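Local coordinates for BDI_3064 protein (Parabacteroides distasonis ATCC 8503, PDB 5Z06), which hydrolyses linear beta-1,2-glucan and beta-1,2-glucooligosaccharides as an exo-type enzyme, releasing sophorose from the non-reducing end, at residues 288-299 with 668-679. Residues are numbered along the deposited sequence; the frame is centred on the assembly and turned at random.
Sequences LDMVQEANFRYY and QAPVTVMIENYR
Gln292 of helix 288-297 fits as a knob into a hole formed by Thr672, Ile675, Glu676 and Arg679 of helix 668-679, where the two axes, running at 142° to each other, approach to 8.1 Å. Its extended chain lays CG and CD against Ile675 CG2, and its amide is gripped by three hydrogen bonds. Gln292 NE2 donates in its amide plane to Thr672 O (3.0 Å) and, nearly straight at 165°, to Glu676 OE1 (2.7 Å). Gln292 OE1 accepts from Arg679 NH1 (2.8 Å). The backbone is tied as well: Thr672 OG1, set beside its own backbone N by a chi1 of -58°, donates in the carbonyl plane to Gln292 O (2.9 Å), on a lone pair.

The salt bridge is end-on, NH1 (2.7 Å) and NH2 of Arg679 both reaching Asp289 OD1, with Leu288 CB over one face of the guanidinium. NH2 also pairs with Glu285, and Glu676 has its own salt bridge to Arg339 and a hydrogen bond to Thr680. An alanine in place of Arg679 would probably leave Asp289 and Glu285 without their cationic mate and the Gln292 amide freer to turn.

Among the apolar contacts, Val291 CG1 meets Val671 CG1 tightly (3.5 Å) and Ile675 CD1, Leu288 CD2 rests on Ile675 CG2, and helix 624-636 adds Leu631 against Leu288 and Val291. Farther along, Ala669 CB touches the phenol end of Tyr299 at CZ.

The contact joins helix 284-297 to helix 665-680, distant in sequence, the latter within the glycoamylase-like region. Its buried centre is polar, and one glutamine amide, using both its donor and its acceptor ends, links the helix backbone to the charge network, which probably fixes the amide's rotation.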
# COMPACT_ATOMS: atom_id res chain seq x y z
N LEU A 288 0.11 16.70 -11.73
CA LEU A 288 1.09 15.69 -12.07
C LEU A 288 2.31 15.77 -11.19
O LEU A 288 2.74 14.76 -10.68
CB LEU A 288 1.50 15.78 -13.54
CG LEU A 288 0.38 15.43 -14.53
CD1 LEU A 288 0.81 15.79 -15.94
CD2 LEU A 288 -0.04 13.97 -14.39
N ASP A 289 2.85 16.98 -11.01
CA ASP A 289 4.00 17.21 -10.13
C ASP A 289 3.75 16.71 -8.74
O ASP A 289 4.62 16.10 -8.15
CB ASP A 289 4.36 18.71 -10.00
CG ASP A 289 4.88 19.31 -11.28
OD1 ASP A 289 5.29 18.59 -12.18
OD2 ASP A 289 4.86 20.55 -11.38
N MET A 290 2.60 17.08 -8.20
CA MET A 290 2.24 16.73 -6.83
C MET A 290 2.09 15.22 -6.70
O MET A 290 2.60 14.63 -5.76
CB MET A 290 0.92 17.40 -6.46
CG MET A 290 0.33 16.99 -5.13
SD MET A 290 -1.36 17.58 -5.07
CE MET A 290 -2.27 16.26 -5.89
N VAL A 291 1.39 14.60 -7.64
CA VAL A 291 1.18 13.16 -7.57
C VAL A 291 2.51 12.42 -7.67
O VAL A 291 2.77 11.51 -6.90
CB VAL A 291 0.18 12.68 -8.62
CG1 VAL A 291 0.08 11.15 -8.64
CG2 VAL A 291 -1.19 13.27 -8.32
N GLN A 292 3.34 12.83 -8.61
CA GLN A 292 4.64 12.24 -8.77
C GLN A 292 5.44 12.39 -7.49
O GLN A 292 6.07 11.44 -7.04
CB GLN A 292 5.40 12.93 -9.90
CG GLN A 292 4.96 12.53 -11.28
CD GLN A 292 5.94 13.02 -12.32
OE1 GLN A 292 6.02 14.21 -12.58
NE2 GLN A 292 6.68 12.09 -12.92
N GLU A 293 5.40 13.59 -6.90
CA GLU A 293 6.16 13.89 -5.71
C GLU A 293 5.70 13.10 -4.52
O GLU A 293 6.50 12.49 -3.83
CB GLU A 293 6.08 15.38 -5.36
CG GLU A 293 6.76 15.81 -4.07
CD GLU A 293 6.19 17.11 -3.50
OE1 GLU A 293 5.46 17.85 -4.23
OE2 GLU A 293 6.45 17.39 -2.31
N ALA A 294 4.40 13.12 -4.26
CA ALA A 294 3.88 12.39 -3.11
C ALA A 294 4.24 10.90 -3.18
O ALA A 294 4.58 10.29 -2.17
CB ALA A 294 2.39 12.56 -3.02
N ASN A 295 4.15 10.32 -4.37
CA ASN A 295 4.48 8.91 -4.54
C ASN A 295 5.98 8.71 -4.38
O ASN A 295 6.41 7.76 -3.79
CB ASN A 295 4.00 8.43 -5.87
CG ASN A 295 2.51 8.13 -5.88
OD1 ASN A 295 2.09 7.09 -5.43
ND2 ASN A 295 1.72 9.03 -6.45
N PHE A 296 6.77 9.63 -4.91
CA PHE A 296 8.22 9.60 -4.74
C PHE A 296 8.63 9.55 -3.26
O PHE A 296 9.57 8.84 -2.89
CB PHE A 296 8.81 10.82 -5.45
CG PHE A 296 10.16 11.20 -4.99
CD1 PHE A 296 10.33 12.05 -3.90
CD2 PHE A 296 11.28 10.76 -5.67
CE1 PHE A 296 11.59 12.43 -3.48
CE2 PHE A 296 12.55 11.16 -5.27
CZ PHE A 296 12.70 11.99 -4.18
N ARG A 297 7.90 10.27 -2.41
CA ARG A 297 8.20 10.31 -0.99
C ARG A 297 8.34 8.92 -0.40
O ARG A 297 9.17 8.69 0.45
CB ARG A 297 7.13 11.05 -0.22
CG ARG A 297 6.99 12.52 -0.52
CD ARG A 297 5.72 13.03 0.15
NE ARG A 297 5.38 14.36 -0.33
CZ ARG A 297 4.19 14.91 -0.22
NH1 ARG A 297 3.19 14.28 0.40
NH2 ARG A 297 4.01 16.13 -0.70
N TYR A 298 7.47 8.02 -0.82
CA TYR A 298 7.52 6.64 -0.37
C TYR A 298 8.92 6.00 -0.47
O TYR A 298 9.31 5.21 0.38
CB TYR A 298 6.50 5.83 -1.17
CG TYR A 298 6.34 4.46 -0.67
CD1 TYR A 298 7.23 3.48 -1.02
CD2 TYR A 298 5.32 4.14 0.22
CE1 TYR A 298 7.11 2.20 -0.55
CE2 TYR A 298 5.17 2.85 0.70
CZ TYR A 298 6.08 1.88 0.32
OH TYR A 298 6.02 0.61 0.78
N TYR A 299 9.63 6.32 -1.54
CA TYR A 299 10.91 5.70 -1.89
C TYR A 299 12.06 6.58 -1.45
O TYR A 299 13.20 6.12 -1.41
CB TYR A 299 10.96 5.47 -3.40
CG TYR A 299 9.78 4.68 -3.80
CD1 TYR A 299 9.79 3.31 -3.69
CD2 TYR A 299 8.61 5.31 -4.21
CE1 TYR A 299 8.66 2.56 -4.01
CE2 TYR A 299 7.48 4.59 -4.51
CZ TYR A 299 7.50 3.22 -4.40
OH TYR A 299 6.38 2.55 -4.73
N GLN A 668 3.10 2.67 -5.74
CA GLN A 668 3.28 4.13 -5.76
C GLN A 668 4.25 4.52 -6.85
O GLN A 668 4.00 5.47 -7.58
CB GLN A 668 3.74 4.67 -4.40
CG GLN A 668 2.83 4.45 -3.20
CD GLN A 668 1.38 4.82 -3.46
OE1 GLN A 668 0.65 4.04 -4.04
NE2 GLN A 668 0.98 6.04 -3.05
N ALA A 669 5.36 3.81 -6.96
CA ALA A 669 6.41 4.22 -7.91
C ALA A 669 5.92 4.18 -9.36
O ALA A 669 6.24 5.10 -10.15
CB ALA A 669 7.66 3.38 -7.75
N PRO A 670 5.13 3.14 -9.73
CA PRO A 670 4.66 3.16 -11.11
C PRO A 670 3.94 4.42 -11.47
O PRO A 670 3.99 4.83 -12.63
CB PRO A 670 3.72 1.96 -11.16
CG PRO A 670 4.46 0.98 -10.32
CD PRO A 670 4.91 1.82 -9.14
N VAL A 671 3.30 5.04 -10.50
CA VAL A 671 2.57 6.27 -10.78
C VAL A 671 3.57 7.37 -11.15
O VAL A 671 3.45 8.01 -12.20
CB VAL A 671 1.70 6.68 -9.59
CG1 VAL A 671 1.00 8.02 -9.86
CG2 VAL A 671 0.69 5.56 -9.29
N THR A 672 4.56 7.56 -10.30
CA THR A 672 5.60 8.56 -10.59
C THR A 672 6.24 8.27 -11.94
O THR A 672 6.37 9.15 -12.77
CB THR A 672 6.67 8.55 -9.50
OG1 THR A 672 6.04 8.81 -8.24
CG2 THR A 672 7.78 9.61 -9.77
N VAL A 673 6.60 7.01 -12.15
CA VAL A 673 7.43 6.63 -13.27
C VAL A 673 6.66 6.75 -14.56
O VAL A 673 7.17 7.30 -15.53
CB VAL A 673 7.93 5.20 -13.11
CG1 VAL A 673 8.55 4.69 -14.42
CG2 VAL A 673 8.95 5.14 -11.99
N MET A 674 5.44 6.22 -14.58
CA MET A 674 4.64 6.25 -15.82
C MET A 674 4.11 7.63 -16.08
O MET A 674 3.98 8.03 -17.23
CB MET A 674 3.53 5.21 -15.77
CG MET A 674 4.10 3.81 -15.73
SD MET A 674 4.97 3.44 -17.26
CE MET A 674 3.86 2.26 -17.98
N ILE A 675 3.80 8.39 -15.04
CA ILE A 675 3.53 9.82 -15.27
C ILE A 675 4.71 10.39 -16.00
O ILE A 675 4.52 11.03 -17.03
CB ILE A 675 3.19 10.60 -13.99
CG1 ILE A 675 1.75 10.23 -13.57
CG2 ILE A 675 3.28 12.11 -14.25
CD1 ILE A 675 1.32 10.73 -12.22
N GLU A 676 5.90 10.11 -15.50
CA GLU A 676 7.11 10.67 -16.08
C GLU A 676 7.31 10.24 -17.51
O GLU A 676 7.71 11.04 -18.32
CB GLU A 676 8.35 10.33 -15.26
CG GLU A 676 9.57 11.18 -15.59
CD GLU A 676 9.28 12.66 -15.50
OE1 GLU A 676 8.67 13.10 -14.50
OE2 GLU A 676 9.60 13.39 -16.46
N ASN A 677 7.04 8.97 -17.83
CA ASN A 677 7.19 8.48 -19.18
C ASN A 677 6.21 9.15 -20.10
O ASN A 677 6.54 9.44 -21.24
CB ASN A 677 7.04 6.95 -19.26
CG ASN A 677 8.29 6.23 -18.81
OD1 ASN A 677 9.41 6.73 -18.96
ND2 ASN A 677 8.12 5.02 -18.30
N TYR A 678 5.01 9.42 -19.61
CA TYR A 678 4.04 10.20 -20.37
C TYR A 678 4.55 11.61 -20.62
O TYR A 678 4.35 12.15 -21.69
CB TYR A 678 2.66 10.25 -19.68
CG TYR A 678 1.79 11.38 -20.14
CD1 TYR A 678 1.21 11.36 -21.40
CD2 TYR A 678 1.57 12.46 -19.33
CE1 TYR A 678 0.42 12.41 -21.83
CE2 TYR A 678 0.78 13.51 -19.74
CZ TYR A 678 0.20 13.48 -20.98
OH TYR A 678 -0.59 14.55 -21.34
N ARG A 679 5.21 12.20 -19.64
CA ARG A 679 5.57 13.61 -19.72
C ARG A 679 6.77 13.85 -20.58
O ARG A 679 6.79 14.78 -21.38
CB ARG A 679 5.79 14.18 -18.34
CG ARG A 679 4.53 14.29 -17.51
CD ARG A 679 4.86 14.84 -16.15
NE ARG A 679 4.70 16.29 -16.11
CZ ARG A 679 4.80 17.04 -15.01
NH1 ARG A 679 5.10 16.49 -13.84
NH2 ARG A 679 4.59 18.35 -15.09